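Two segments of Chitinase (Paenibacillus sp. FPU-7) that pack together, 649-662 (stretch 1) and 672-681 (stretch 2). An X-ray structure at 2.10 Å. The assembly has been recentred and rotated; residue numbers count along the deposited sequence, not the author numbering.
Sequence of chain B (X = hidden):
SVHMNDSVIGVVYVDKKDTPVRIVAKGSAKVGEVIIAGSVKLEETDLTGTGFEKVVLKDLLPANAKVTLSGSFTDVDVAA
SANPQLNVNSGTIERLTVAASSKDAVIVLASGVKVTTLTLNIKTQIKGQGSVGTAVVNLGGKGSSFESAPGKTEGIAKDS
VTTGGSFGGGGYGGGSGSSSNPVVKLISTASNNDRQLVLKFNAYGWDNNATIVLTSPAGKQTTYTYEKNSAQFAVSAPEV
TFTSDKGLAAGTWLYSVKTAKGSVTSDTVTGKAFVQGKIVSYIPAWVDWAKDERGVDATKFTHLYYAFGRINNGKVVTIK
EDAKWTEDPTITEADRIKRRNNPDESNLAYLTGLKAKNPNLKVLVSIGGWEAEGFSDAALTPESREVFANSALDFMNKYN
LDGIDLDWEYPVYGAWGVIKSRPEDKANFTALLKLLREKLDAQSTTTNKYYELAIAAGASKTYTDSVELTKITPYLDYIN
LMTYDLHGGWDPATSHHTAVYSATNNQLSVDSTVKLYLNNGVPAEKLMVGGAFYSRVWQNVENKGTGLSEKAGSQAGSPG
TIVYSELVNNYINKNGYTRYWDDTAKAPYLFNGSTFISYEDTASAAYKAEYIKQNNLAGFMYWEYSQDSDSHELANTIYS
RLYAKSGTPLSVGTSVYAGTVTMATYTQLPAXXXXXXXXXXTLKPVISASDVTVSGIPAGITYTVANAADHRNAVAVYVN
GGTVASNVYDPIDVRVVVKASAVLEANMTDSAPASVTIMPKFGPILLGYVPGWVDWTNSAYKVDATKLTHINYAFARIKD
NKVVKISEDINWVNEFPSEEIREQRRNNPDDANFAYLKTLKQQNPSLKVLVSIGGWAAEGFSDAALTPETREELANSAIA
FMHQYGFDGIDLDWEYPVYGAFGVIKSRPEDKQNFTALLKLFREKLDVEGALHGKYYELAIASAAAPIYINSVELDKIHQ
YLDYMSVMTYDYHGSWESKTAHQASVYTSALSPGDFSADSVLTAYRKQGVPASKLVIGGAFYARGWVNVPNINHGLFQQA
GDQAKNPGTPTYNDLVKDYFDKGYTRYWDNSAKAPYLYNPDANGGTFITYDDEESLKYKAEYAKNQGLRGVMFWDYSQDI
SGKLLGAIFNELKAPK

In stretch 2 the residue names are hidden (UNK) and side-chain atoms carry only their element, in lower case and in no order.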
# COMPACT_ATOMS: atom_id res chain seq x y z
N PRO B 649 -6.17 -1.16 -21.71
CA PRO B 649 -5.45 -2.32 -21.21
C PRO B 649 -3.92 -2.12 -21.30
O PRO B 649 -3.42 -1.33 -22.16
CB PRO B 649 -5.96 -3.47 -22.07
CG PRO B 649 -7.08 -2.91 -22.90
CD PRO B 649 -6.82 -1.44 -23.00
N LEU B 650 -3.23 -2.78 -20.38
CA LEU B 650 -1.79 -2.76 -20.34
C LEU B 650 -1.27 -3.53 -21.56
O LEU B 650 -1.79 -4.56 -21.93
CB LEU B 650 -1.31 -3.36 -19.03
CG LEU B 650 -1.74 -2.63 -17.75
CD1 LEU B 650 -1.50 -3.43 -16.45
CD2 LEU B 650 -1.02 -1.30 -17.71
N SER B 651 -0.27 -2.95 -22.22
CA SER B 651 0.54 -3.60 -23.22
C SER B 651 1.65 -4.49 -22.65
O SER B 651 2.28 -4.16 -21.71
CB SER B 651 1.27 -2.49 -24.04
OG SER B 651 0.39 -2.14 -25.07
N VAL B 652 1.92 -5.61 -23.28
CA VAL B 652 3.12 -6.35 -22.99
C VAL B 652 4.29 -5.39 -23.34
O VAL B 652 4.20 -4.64 -24.31
CB VAL B 652 3.19 -7.62 -23.82
CG1 VAL B 652 4.52 -8.36 -23.62
CG2 VAL B 652 2.05 -8.62 -23.49
N GLY B 653 5.32 -5.39 -22.52
CA GLY B 653 6.55 -4.58 -22.62
C GLY B 653 7.75 -5.57 -22.70
O GLY B 653 7.76 -6.67 -22.04
N THR B 654 8.72 -5.22 -23.53
CA THR B 654 10.00 -5.90 -23.60
C THR B 654 11.25 -5.09 -23.34
O THR B 654 11.21 -3.87 -23.38
CB THR B 654 10.14 -6.53 -24.98
OG1 THR B 654 10.22 -5.51 -25.99
CG2 THR B 654 9.03 -7.46 -25.26
N SER B 655 12.36 -5.81 -23.01
CA SER B 655 13.68 -5.28 -22.93
C SER B 655 14.57 -6.23 -23.73
O SER B 655 14.09 -7.19 -24.30
CB SER B 655 14.18 -5.01 -21.48
OG SER B 655 14.36 -6.25 -20.82
N VAL B 656 15.85 -5.93 -23.88
CA VAL B 656 16.70 -6.82 -24.60
C VAL B 656 17.84 -7.31 -23.68
O VAL B 656 18.43 -6.55 -22.92
CB VAL B 656 17.33 -6.05 -25.78
CG1 VAL B 656 18.35 -6.96 -26.50
CG2 VAL B 656 16.25 -5.62 -26.75
N TYR B 657 18.19 -8.58 -23.78
CA TYR B 657 19.28 -9.10 -23.00
C TYR B 657 20.40 -9.52 -23.97
O TYR B 657 21.58 -9.32 -23.69
CB TYR B 657 18.78 -10.36 -22.27
CG TYR B 657 19.87 -11.04 -21.48
CD1 TYR B 657 20.21 -10.61 -20.21
CD2 TYR B 657 20.46 -12.13 -21.97
CE1 TYR B 657 21.23 -11.23 -19.48
CE2 TYR B 657 21.48 -12.74 -21.32
CZ TYR B 657 21.84 -12.31 -20.07
OH TYR B 657 22.83 -13.09 -19.51
N ALA B 658 20.03 -10.11 -25.09
CA ALA B 658 20.95 -10.47 -26.18
C ALA B 658 20.37 -9.97 -27.50
O ALA B 658 19.39 -10.50 -27.99
CB ALA B 658 21.18 -11.97 -26.26
N GLY B 659 20.93 -8.90 -28.03
CA GLY B 659 20.33 -8.25 -29.20
C GLY B 659 21.17 -8.19 -30.45
O GLY B 659 20.74 -7.50 -31.47
N THR B 660 22.23 -9.00 -30.50
CA THR B 660 23.11 -9.02 -31.68
C THR B 660 23.44 -10.44 -32.15
O THR B 660 23.74 -11.33 -31.35
CB THR B 660 24.44 -8.38 -31.37
OG1 THR B 660 24.28 -7.02 -31.02
CG2 THR B 660 25.32 -8.43 -32.61
N VAL B 661 23.26 -10.67 -33.43
CA VAL B 661 23.82 -11.79 -34.14
C VAL B 661 24.65 -11.20 -35.28
O VAL B 661 24.13 -10.33 -36.03
CB VAL B 661 22.78 -12.73 -34.67
CG1 VAL B 661 23.43 -13.83 -35.49
CG2 VAL B 661 21.95 -13.33 -33.53
N THR B 662 25.93 -11.56 -35.35
CA THR B 662 26.87 -10.94 -36.30
C THR B 662 27.24 -11.90 -37.46
O THR B 662 27.62 -13.07 -37.24
CB THR B 662 28.13 -10.59 -35.58
OG1 THR B 662 27.82 -9.75 -34.48
CG2 THR B 662 29.10 -9.83 -36.54
N UNK B 672 22.44 -18.16 -34.02
CA UNK B 672 22.52 -17.17 -32.91
C UNK B 672 21.17 -17.02 -32.29
O UNK B 672 20.20 -17.47 -32.88
N UNK B 673 21.10 -16.41 -31.11
CA UNK B 673 19.91 -16.27 -30.38
C UNK B 673 19.73 -14.86 -29.85
O UNK B 673 20.59 -14.30 -29.17
o UNK B 673 20.06 -18.58 -29.76
c UNK B 673 19.94 -17.29 -29.17
c UNK B 673 18.59 -17.26 -28.39
N UNK B 674 18.59 -14.30 -30.12
CA UNK B 674 18.16 -13.03 -29.52
C UNK B 674 17.33 -13.40 -28.28
O UNK B 674 16.55 -14.42 -28.31
c UNK B 674 17.89 -11.84 -31.74
c UNK B 674 18.01 -11.80 -34.11
c UNK B 674 19.53 -10.46 -32.88
c UNK B 674 18.94 -10.94 -31.70
c UNK B 674 17.22 -12.29 -30.47
c UNK B 674 17.44 -12.27 -32.95
c UNK B 674 19.06 -10.89 -34.06
N UNK B 675 17.54 -12.66 -27.20
CA UNK B 675 16.81 -12.87 -25.99
C UNK B 675 16.18 -11.58 -25.52
O UNK B 675 16.90 -10.63 -25.32
c UNK B 675 17.70 -13.49 -24.88
c UNK B 675 19.33 -15.37 -24.37
c UNK B 675 16.87 -13.70 -23.59
c UNK B 675 18.20 -14.87 -25.33
N UNK B 676 14.85 -11.59 -25.30
CA UNK B 676 14.11 -10.41 -24.90
C UNK B 676 13.24 -10.71 -23.66
O UNK B 676 12.12 -11.30 -23.80
c UNK B 676 14.02 -10.77 -28.25
c UNK B 676 13.92 -9.55 -27.35
c UNK B 676 13.23 -8.47 -28.12
c UNK B 676 13.21 -9.93 -26.03
N UNK B 677 13.72 -10.30 -22.50
CA UNK B 677 12.92 -10.34 -21.26
C UNK B 677 11.69 -9.45 -21.36
O UNK B 677 11.73 -8.35 -22.02
c UNK B 677 13.90 -9.84 -20.18
c UNK B 677 15.05 -9.67 -22.24
c UNK B 677 15.28 -10.06 -20.79
N UNK B 678 10.60 -9.89 -20.73
CA UNK B 678 9.46 -9.05 -20.60
C UNK B 678 9.64 -8.17 -19.40
O UNK B 678 10.16 -8.57 -18.36
c UNK B 678 6.29 -11.07 -21.59
c UNK B 678 8.47 -11.25 -22.76
c UNK B 678 8.19 -9.85 -20.56
c UNK B 678 7.60 -10.34 -21.88
N UNK B 679 9.24 -6.90 -19.56
CA UNK B 679 9.17 -5.91 -18.56
C UNK B 679 7.74 -5.74 -18.09
O UNK B 679 7.54 -5.21 -17.03
c UNK B 679 9.56 -4.51 -19.03
o UNK B 679 8.83 -4.17 -20.19
c UNK B 679 10.97 -4.51 -19.45
N UNK B 680 6.78 -6.17 -18.84
CA UNK B 680 5.37 -6.04 -18.43
C UNK B 680 4.66 -7.21 -19.04
O UNK B 680 4.80 -7.43 -20.24
o UNK B 680 2.38 -2.56 -19.41
c UNK B 680 2.86 -3.11 -18.40
c UNK B 680 3.37 -4.54 -18.48
n UNK B 680 2.90 -2.53 -17.20
c UNK B 680 4.82 -4.67 -18.80
N UNK B 681 3.95 -8.03 -18.22
CA UNK B 681 3.38 -9.28 -18.72
C UNK B 681 4.29 -10.44 -18.38
O UNK B 681 5.50 -10.24 -18.21
O HOH W 1 9.50 -1.99 -21.46
O HOH W 2 22.81 -12.97 -29.47

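Position 672 has no side-chain atoms. Its CA lies 3.9 Å from V661 CG2, and a CB built in ideal geometry would come within 2.7 Å of that same methyl, a clash. The residue is glycine, G672.

At 673, a first carbon carries one oxygen and one further carbon, and the CA-to-CB bond points away from stretch 1. A branched hydroxyl of this shape is threonine, T673. Its backbone does reach across, through water 2, which donates to T673 O at 2.6 Å and to T660 O at 2.7 Å.

Position 674 has one carbon followed by a ring of six carbons with no heteroatom. V661 CG2 sits over one face of the ring, 4.0 Å from its centroid and 22° off the normal, a CH-pi contact; the residue is phenylalanine, F674. The backbone of stretch 1 passes close as well, with G659 O 3.5 Å from F674 CE1.

Four carbons occupy 675, forked at the first, with one arm two carbons long. The CB lies 4.0 Å from A658 CB. This beta-branched pattern is isoleucine, I675, whose CG2 is 4.1 Å from Y657 CB. Its main chain pairs with A658 in both directions: I675 N donates to A658 O (3.0 Å), while I675 O accepts from A658 N (3.2 Å) and also from Y657 N (2.9 Å).

Position 676 also has four carbons, but the fork comes at the second, and one end carbon lies 4.4 Å from V656 CG2; it is leucine, L676. Its CA makes a CA-H...O contact with S655 O at 3.3 Å.

Three carbons at 677 close a ring onto the backbone N, and the ring carbon bonded to that N packs 3.8 Å from Y657 CB. Such a ring is the mark of proline, P677. It has no amide hydrogen to give, but P677 O accepts a hydrogen bond from S655 N at 2.8 Å.

At 678 four carbons again fork at the second. The CA-to-CB bond points away overall, yet one end carbon meets V652 CG1 at 3.8 Å; the residue is leucine, L678.

Position 679 repeats the one-oxygen, one-carbon fork, with its methyl carbon 3.8 Å from S655 CB, and is threonine, T679. T679 N donates to G653 O at 2.9 Å. Water 1 links T679 OG1 (2.6 Å) with T654 O (3.2 Å).

Position 680 has three carbons, the third bearing an oxygen and a nitrogen, and the end of the side chain comes close to L650 and S651. A terminal amide on this length of chain is glutamine, Q680. Q680 O accepts from G653 N at 3.1 Å.

Position 681 lacks side-chain atoms, and its phi of 97° with psi of 158° would jam a CB against the preceding carbonyl; it is glycine, G681.

The contact is thus held by two antiparallel ladders, one at G653–T654 with a beta bulge, the other a single bridge at A658. Backbone hydrogen bonds fix the alignment, while apolar side chains fill the space alongside, and 946 Å² is buried in total.

Stretch 2, residues 672-681: GTFILPLTQG
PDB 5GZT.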